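Local coordinates for putrescine aminotransferase (Halomonas elongata DSM 2581, PDB 6GWI), which probably transfers amino groups from amines such as putrescine to oxo acceptors, with pyridoxal-5'-phosphate as its cofactor, at residues R302-E305 with T306-E310; V94-A97 with E98-D102; P80-N83 with T84-T88. All blocks are in the same frame, centred on the assembly; numbering follows the deposited sequence.

Contact 1 (R302-E305 with T306-E310); sequences RVAE and TLIEE
The carbonyl oxygen of Ala304 takes a nearly straight hydrogen bond from the backbone N of Ile308, Ala304 O to Ile308 N being 2.8 Å with an N-H...O angle of 161°. The Ile308 side chain folds back over the same oxygen: its CG1 stands 3.1 Å from Ala304 O. This follows from CG1 lying beside Ile308's own backbone nitrogen (chi1 -66°), which turns the longer branch toward the preceding turn. CD1 of Ile308 then reaches the Ala304 methyl loosely, at 4.4 Å from CB.

One residue earlier along the chain, Leu307 N bonds to Val303 O at 3.1 Å. Val303 and Leu307 run side by side in the same direction, and CG1 of Val303 meets CD1 of Leu307 at 3.9 Å. A third backbone bond, Glu309 N to Glu305 O, carries a less welcome pair of side chains. The two carboxylates lie alongside each other with planes only 9° apart, and Glu305 OE1 is 4.2 Å from Glu309 OE1. Such proximity of like charges would be expected to cost some energy. Weak, long ion pairs, from Glu305 to Arg110 and from Glu309 to Lys23 of the second subunit, could offset part of it.

Thr306 and Leu307 pack on helix 117-134 through Tyr131, Leu134 and Arg130, while Ile308 also touches Phe22 of the second subunit. The successive i to i+4 bonds, with Val303, Ala304 and Leu307 buried and the acidic residues exposed, are those of a regular amphipathic alpha-helix, here the short helix 301-311 that directly follows strand 295-300.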
loop_
_atom_site.group_PDB
_atom_site.type_symbol
_atom_site.label_atom_id
_atom_site.label_comp_id
_atom_site.label_asym_id
_atom_site.label_seq_id
_atom_site.Cartn_x
_atom_site.Cartn_y
_atom_site.Cartn_z
ATOM N N ARG B 302 16.592 12.809 -14.295
ATOM C CA ARG B 302 16.063 14.169 -14.361
ATOM C C ARG B 302 15.207 14.491 -13.141
ATOM O O ARG B 302 15.358 15.556 -12.532
ATOM C CB ARG B 302 15.308 14.390 -15.672
ATOM C CG ARG B 302 14.660 15.762 -15.753
ATOM C CD ARG B 302 14.269 16.145 -17.172
ATOM N NE ARG B 302 15.474 16.251 -17.999
ATOM C CZ ARG B 302 15.488 16.467 -19.310
ATOM N NH1 ARG B 302 14.355 16.616 -19.981
ATOM N NH2 ARG B 302 16.645 16.543 -19.950
ATOM N N VAL B 303 14.276 13.603 -12.783
ATOM C CA VAL B 303 13.456 13.856 -11.601
ATOM C C VAL B 303 14.293 13.705 -10.335
ATOM O O VAL B 303 14.181 14.507 -9.399
ATOM C CB VAL B 303 12.227 12.929 -11.583
ATOM C CG1 VAL B 303 11.473 13.045 -10.251
ATOM C CG2 VAL B 303 11.307 13.257 -12.749
ATOM N N ALA B 304 15.143 12.678 -10.283
ATOM C CA ALA B 304 15.928 12.427 -9.079
ATOM C C ALA B 304 16.819 13.616 -8.735
ATOM O O ALA B 304 16.934 13.998 -7.564
ATOM C CB ALA B 304 16.769 11.164 -9.267
ATOM N N GLU B 305 17.460 14.214 -9.740
ATOM C CA GLU B 305 18.423 15.277 -9.467
ATOM C C GLU B 305 17.742 16.520 -8.907
ATOM O O GLU B 305 18.290 17.189 -8.024
ATOM C CB GLU B 305 19.199 15.618 -10.737
ATOM C CG GLU B 305 20.329 14.643 -11.036
ATOM C CD GLU B 305 21.411 14.646 -9.972
ATOM O OE1 GLU B 305 21.888 15.741 -9.604
ATOM O OE2 GLU B 305 21.779 13.550 -9.497
ATOM N N THR B 306 16.561 16.863 -9.415
ATOM C CA THR B 306 15.841 18.008 -8.872
ATOM C C THR B 306 15.404 17.742 -7.435
ATOM O O THR B 306 15.615 18.580 -6.550
ATOM C CB THR B 306 14.652 18.346 -9.769
ATOM O OG1 THR B 306 15.143 18.846 -11.019
ATOM C CG2 THR B 306 13.767 19.401 -9.127
ATOM N N LEU B 307 14.805 16.574 -7.177
ATOM C CA LEU B 307 14.399 16.240 -5.814
ATOM C C LEU B 307 15.592 16.247 -4.862
ATOM O O LEU B 307 15.519 16.807 -3.762
ATOM C CB LEU B 307 13.704 14.876 -5.781
ATOM C CG LEU B 307 12.361 14.738 -6.500
ATOM C CD1 LEU B 307 11.824 13.315 -6.370
ATOM C CD2 LEU B 307 11.355 15.737 -5.953
ATOM N N ILE B 308 16.706 15.641 -5.272
ATOM C CA ILE B 308 17.864 15.557 -4.386
ATOM C C ILE B 308 18.461 16.941 -4.160
ATOM O O ILE B 308 18.634 17.381 -3.018
ATOM C CB ILE B 308 18.909 14.581 -4.959
ATOM C CG1 ILE B 308 18.350 13.157 -4.975
ATOM C CG2 ILE B 308 20.189 14.629 -4.129
ATOM C CD1 ILE B 308 19.185 12.174 -5.751
ATOM N N GLU B 309 18.776 17.651 -5.247
ATOM C CA GLU B 309 19.562 18.874 -5.148
ATOM C C GLU B 309 18.739 20.067 -4.687
ATOM O O GLU B 309 19.284 20.986 -4.063
ATOM C CB GLU B 309 20.193 19.202 -6.504
ATOM C CG GLU B 309 21.281 18.238 -6.946
ATOM C CD GLU B 309 22.401 18.117 -5.933
ATOM O OE1 GLU B 309 22.823 16.977 -5.648
ATOM O OE2 GLU B 309 22.841 19.159 -5.403
ATOM N N GLU B 310 17.440 20.078 -4.987
ATOM C CA GLU B 310 16.594 21.228 -4.718
ATOM C C GLU B 310 15.555 20.984 -3.634
ATOM O O GLU B 310 15.062 21.953 -3.049
ATOM C CB GLU B 310 15.851 21.649 -5.998
ATOM C CG GLU B 310 16.700 21.662 -7.266
ATOM C CD GLU B 310 17.903 22.580 -7.179
ATOM O OE1 GLU B 310 17.849 23.571 -6.421
ATOM O OE2 GLU B 310 18.905 22.305 -7.873
#

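Contact 2 (V94-A97 with E98-D102); sequences VRLA and EKLCD
With CG of Leu96 placed opposite its own backbone nitrogen (chi1 177°) and a bend at the next bond (chi2 59°), CD1 swings forward along the helix toward Leu100. There it meets Leu100 CG at 4.2 Å, the two leucines lying side by side and pointing the same way. Leu100 has an unusual first torsion, chi1 -101°, well away from a staggered position. Its CB sits 3.3 Å from Leu96 O, the oxygen that also receives the backbone N of Leu100.

That backbone bond, Leu100 N to Leu96 O at 2.8 Å, belongs to an unbroken run of i to i+4 bonds. Glu98 N bonds to Val94 O at 3.1 Å, Lys99 N to Arg95 O at 3.0 Å, and Cys101 N to Ala97 O likewise at 3.0 Å. CB of Cys101 rests against the Ala97 oxygen at 3.3 Å. Lys99 brings its CB to 3.5 Å from Arg95 O, then leads its chain away from the preceding turn, and its NZ forms a salt bridge with Glu338 of helix 324-339.

The leucine pair is enclosed by Phe113 of strand 108-114, by Ala327 and Leu334, which touch Leu96, and by Phe262 and Leu287, which touch Leu100. Val94 and Glu98 meet Asp11 and Leu10 of the second subunit. Ala97 and Cys101, one turn apart, both pack against His14 of that subunit, and Ala97 also touches Val111 and Phe113 of its own chain. The whole is an alpha-helix, 91-103, with one i to i+4 leucine pair on its inner side, packed between the body of its own chain and the second subunit.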
loop_
_atom_site.group_PDB
_atom_site.type_symbol
_atom_site.label_atom_id
_atom_site.label_comp_id
_atom_site.label_asym_id
_atom_site.label_seq_id
_atom_site.Cartn_x
_atom_site.Cartn_y
_atom_site.Cartn_z
ATOM N N VAL B 94 19.575 -2.154 0.330
ATOM C CA VAL B 94 20.744 -1.724 -0.431
ATOM C C VAL B 94 20.932 -2.616 -1.651
ATOM O O VAL B 94 21.067 -2.140 -2.785
ATOM C CB VAL B 94 21.998 -1.733 0.464
ATOM C CG1 VAL B 94 23.248 -1.354 -0.338
ATOM C CG2 VAL B 94 21.811 -0.804 1.651
ATOM N N ARG B 95 20.947 -3.930 -1.430
ATOM C CA ARG B 95 21.223 -4.872 -2.508
ATOM C C ARG B 95 20.103 -4.890 -3.543
ATOM O O ARG B 95 20.372 -4.992 -4.746
ATOM C CB ARG B 95 21.459 -6.259 -1.901
ATOM C CG ARG B 95 22.736 -6.311 -1.050
ATOM C CD ARG B 95 23.010 -7.678 -0.433
ATOM N NE ARG B 95 21.917 -8.108 0.437
ATOM C CZ ARG B 95 22.062 -8.863 1.524
ATOM N NH1 ARG B 95 23.264 -9.276 1.909
ATOM N NH2 ARG B 95 20.995 -9.197 2.237
ATOM N N LEU B 96 18.845 -4.774 -3.109
ATOM C CA LEU B 96 17.739 -4.771 -4.064
ATOM C C LEU B 96 17.766 -3.524 -4.944
ATOM O O LEU B 96 17.555 -3.612 -6.161
ATOM C CB LEU B 96 16.402 -4.868 -3.327
ATOM C CG LEU B 96 15.159 -4.811 -4.218
ATOM C CD1 LEU B 96 15.160 -5.934 -5.252
ATOM C CD2 LEU B 96 13.900 -4.863 -3.375
ATOM N N ALA B 97 18.000 -2.354 -4.347
ATOM C CA ALA B 97 18.087 -1.128 -5.133
ATOM C C ALA B 97 19.225 -1.202 -6.144
ATOM O O ALA B 97 19.090 -0.736 -7.282
ATOM C CB ALA B 97 18.262 0.076 -4.208
ATOM N N GLU B 98 20.368 -1.763 -5.741
ATOM C CA GLU B 98 21.466 -1.949 -6.682
ATOM C C GLU B 98 21.033 -2.829 -7.848
ATOM O O GLU B 98 21.150 -2.441 -9.017
ATOM C CB GLU B 98 22.672 -2.564 -5.967
ATOM C CG GLU B 98 23.856 -2.841 -6.882
ATOM C CD GLU B 98 25.008 -3.522 -6.167
ATOM O OE1 GLU B 98 24.764 -4.213 -5.155
ATOM O OE2 GLU B 98 26.161 -3.366 -6.620
ATOM N N LYS B 99 20.513 -4.020 -7.544
ATOM C CA LYS B 99 20.125 -4.956 -8.593
ATOM C C LYS B 99 19.058 -4.354 -9.499
ATOM O O LYS B 99 19.137 -4.468 -10.728
ATOM C CB LYS B 99 19.620 -6.253 -7.959
ATOM C CG LYS B 99 19.368 -7.388 -8.936
ATOM C CD LYS B 99 20.677 -7.899 -9.500
ATOM C CE LYS B 99 20.490 -9.190 -10.264
ATOM N NZ LYS B 99 21.768 -9.632 -10.887
ATOM N N LEU B 100 18.054 -3.702 -8.908
ATOM C CA LEU B 100 16.955 -3.151 -9.694
ATOM C C LEU B 100 17.444 -2.079 -10.656
ATOM O O LEU B 100 17.078 -2.067 -11.835
ATOM C CB LEU B 100 15.893 -2.558 -8.771
ATOM C CG LEU B 100 14.634 -3.370 -8.487
ATOM C CD1 LEU B 100 13.763 -2.573 -7.525
ATOM C CD2 LEU B 100 13.876 -3.716 -9.762
ATOM N N CYS B 101 18.241 -1.138 -10.150
ATOM C CA CYS B 101 18.708 -0.042 -10.986
ATOM C C CYS B 101 19.673 -0.534 -12.052
ATOM O O CYS B 101 19.730 0.044 -13.143
ATOM C CB CYS B 101 19.341 1.030 -10.102
ATOM S SG CYS B 101 18.152 1.744 -8.927
ATOM N N ASP B 102 20.422 -1.603 -11.770
ATOM C CA ASP B 102 21.282 -2.189 -12.792
ATOM C C ASP B 102 20.463 -2.804 -13.922
ATOM O O ASP B 102 20.910 -2.806 -15.075
ATOM C CB ASP B 102 22.204 -3.237 -12.167
ATOM C CG ASP B 102 23.223 -2.627 -11.218
ATOM O OD1 ASP B 102 23.239 -1.387 -11.069
ATOM O OD2 ASP B 102 24.005 -3.391 -10.613
#

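Contact 3 (P80-N83 with T84-T88); sequences PYYN and TFFKT
The amide nitrogen of Asn83 lies over two aromatic rings: ND2 is 3.3 Å above one face of Phe86 and 3.4 Å above one face of Tyr82, offset toward the rim in each case. The amide and the Phe86 ring are steeply inclined, 63° apart. Thr88 OG1 lies at the edge of the Tyr82 ring, 3.9 Å from CE2.

A first torsion of 74° sets the Asn83 amide between its own backbone nitrogen and carbonyl carbon, curling OD1 over the following turn. OD1 accepts two backbone bonds in its carbonyl plane, from Phe85 N on a lone pair at 2.7 Å and from Phe86 N at 2.9 Å. The bond to Phe85 makes an Asx turn, and Phe86 centres an inverse gamma turn. Thr88 OG1 gives its proton to Asn83 O at 3.0 Å, from above the carbonyl plane, and weakly receives Phe86 N.

ND2 donates to Gly55 O of the second subunit, whose Arg413 makes a cation-pi contact with Phe86. With OD1 accepting and ND2 donating, the amide's flip is fixed, and one buried side chain ties this loop's fold to the dimer interface.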
loop_
_atom_site.group_PDB
_atom_site.type_symbol
_atom_site.label_atom_id
_atom_site.label_comp_id
_atom_site.label_asym_id
_atom_site.label_seq_id
_atom_site.Cartn_x
_atom_site.Cartn_y
_atom_site.Cartn_z
ATOM N N PRO B 80 13.677 -9.291 10.663
ATOM C CA PRO B 80 12.374 -9.400 9.989
ATOM C C PRO B 80 11.862 -8.063 9.491
ATOM O O PRO B 80 11.320 -7.981 8.383
ATOM C CB PRO B 80 11.466 -9.998 11.073
ATOM C CG PRO B 80 12.102 -9.607 12.354
ATOM C CD PRO B 80 13.584 -9.624 12.098
ATOM N N TYR B 81 12.050 -7.006 10.278
ATOM C CA TYR B 81 11.634 -5.674 9.882
ATOM C C TYR B 81 12.557 -4.644 10.512
ATOM O O TYR B 81 12.999 -4.807 11.654
ATOM C CB TYR B 81 10.194 -5.354 10.310
ATOM C CG TYR B 81 9.868 -3.888 10.113
ATOM C CD1 TYR B 81 9.650 -3.377 8.838
ATOM C CD2 TYR B 81 9.823 -3.008 11.187
ATOM C CE1 TYR B 81 9.375 -2.039 8.639
ATOM C CE2 TYR B 81 9.548 -1.664 10.998
ATOM C CZ TYR B 81 9.326 -1.189 9.719
ATOM O OH TYR B 81 9.057 0.141 9.509
ATOM N N TYR B 82 12.854 -3.595 9.755
ATOM C CA TYR B 82 13.257 -2.332 10.353
ATOM C C TYR B 82 12.940 -1.221 9.360
ATOM O O TYR B 82 12.796 -1.461 8.158
ATOM C CB TYR B 82 14.730 -2.310 10.767
ATOM C CG TYR B 82 14.948 -1.180 11.735
ATOM C CD1 TYR B 82 14.488 -1.268 13.043
ATOM C CD2 TYR B 82 15.536 0.006 11.326
ATOM C CE1 TYR B 82 14.642 -0.219 13.924
ATOM C CE2 TYR B 82 15.697 1.060 12.202
ATOM C CZ TYR B 82 15.246 0.944 13.498
ATOM O OH TYR B 82 15.404 1.994 14.374
ATOM N N ASN B 83 12.798 -0.007 9.883
ATOM C CA ASN B 83 12.358 1.100 9.051
ATOM C C ASN B 83 13.535 1.699 8.288
ATOM O O ASN B 83 14.703 1.534 8.651
ATOM C CB ASN B 83 11.664 2.179 9.893
ATOM C CG ASN B 83 12.635 2.997 10.727
ATOM O OD1 ASN B 83 13.364 3.843 10.206
ATOM N ND2 ASN B 83 12.626 2.768 12.037
ATOM N N THR B 84 13.210 2.370 7.183
ATOM C CA THR B 84 14.173 3.171 6.441
ATOM C C THR B 84 13.949 4.665 6.651
ATOM O O THR B 84 14.370 5.474 5.817
ATOM C CB THR B 84 14.117 2.822 4.952
ATOM O OG1 THR B 84 12.765 2.906 4.484
ATOM C CG2 THR B 84 14.653 1.420 4.718
ATOM N N PHE B 85 13.278 5.041 7.745
ATOM C CA PHE B 85 12.986 6.427 8.086
ATOM C C PHE B 85 14.116 7.105 8.860
ATOM O O PHE B 85 14.408 8.284 8.631
ATOM C CB PHE B 85 11.716 6.512 8.947
ATOM C CG PHE B 85 10.426 6.251 8.208
ATOM C CD1 PHE B 85 9.400 7.188 8.238
ATOM C CD2 PHE B 85 10.223 5.069 7.512
ATOM C CE1 PHE B 85 8.202 6.956 7.579
ATOM C CE2 PHE B 85 9.026 4.832 6.848
ATOM C CZ PHE B 85 8.015 5.779 6.882
ATOM N N PHE B 86 14.728 6.397 9.805
ATOM C CA PHE B 86 15.560 7.031 10.831
ATOM C C PHE B 86 17.008 7.217 10.383
ATOM O O PHE B 86 17.934 6.806 11.082
ATOM C CB PHE B 86 15.507 6.210 12.116
ATOM C CG PHE B 86 14.137 6.100 12.728
ATOM C CD1 PHE B 86 13.053 6.808 12.221
ATOM C CD2 PHE B 86 13.938 5.278 13.825
ATOM C CE1 PHE B 86 11.797 6.688 12.800
ATOM C CE2 PHE B 86 12.690 5.151 14.404
ATOM C CZ PHE B 86 11.619 5.862 13.895
ATOM N N LYS B 87 17.230 7.862 9.239
ATOM C CA LYS B 87 18.561 7.891 8.632
ATOM C C LYS B 87 19.155 6.482 8.612
ATOM O O LYS B 87 20.333 6.276 8.912
ATOM C CB LYS B 87 19.491 8.864 9.365
ATOM C CG LYS B 87 19.034 10.328 9.362
ATOM C CD LYS B 87 19.972 11.200 10.201
ATOM C CE LYS B 87 19.610 12.682 10.122
ATOM N NZ LYS B 87 20.428 13.523 11.050
ATOM N N THR B 88 18.315 5.500 8.272
ATOM C CA THR B 88 18.677 4.094 8.340
ATOM C C THR B 88 18.356 3.386 7.033
ATOM O O THR B 88 17.430 3.761 6.308
ATOM C CB THR B 88 17.930 3.345 9.461
ATOM O OG1 THR B 88 16.553 3.748 9.468
ATOM C CG2 THR B 88 18.563 3.602 10.814
#

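In the fold
Contacts 1 and 2 lie within helices 301-311 and 91-103, whereas contact 3 is an irregular loop leading into strand 88-89. Contact 2 is buried and mainly apolar; contact 1 is half exposed, with a carboxylate pair on its outer side; contact 3 is buried yet polar, held by an asparagine in place of regular backbone bonding. Contacts 1 and 2 both pack on strand 108-114, though their centres are about 19 Å apart. Contact 3, about 17 Å from contact 2 between centres, brings the side chain of Phe85 to about 6 Å from a bound pyridoxal-5'-phosphate. None touches another, but all three reach the second subunit.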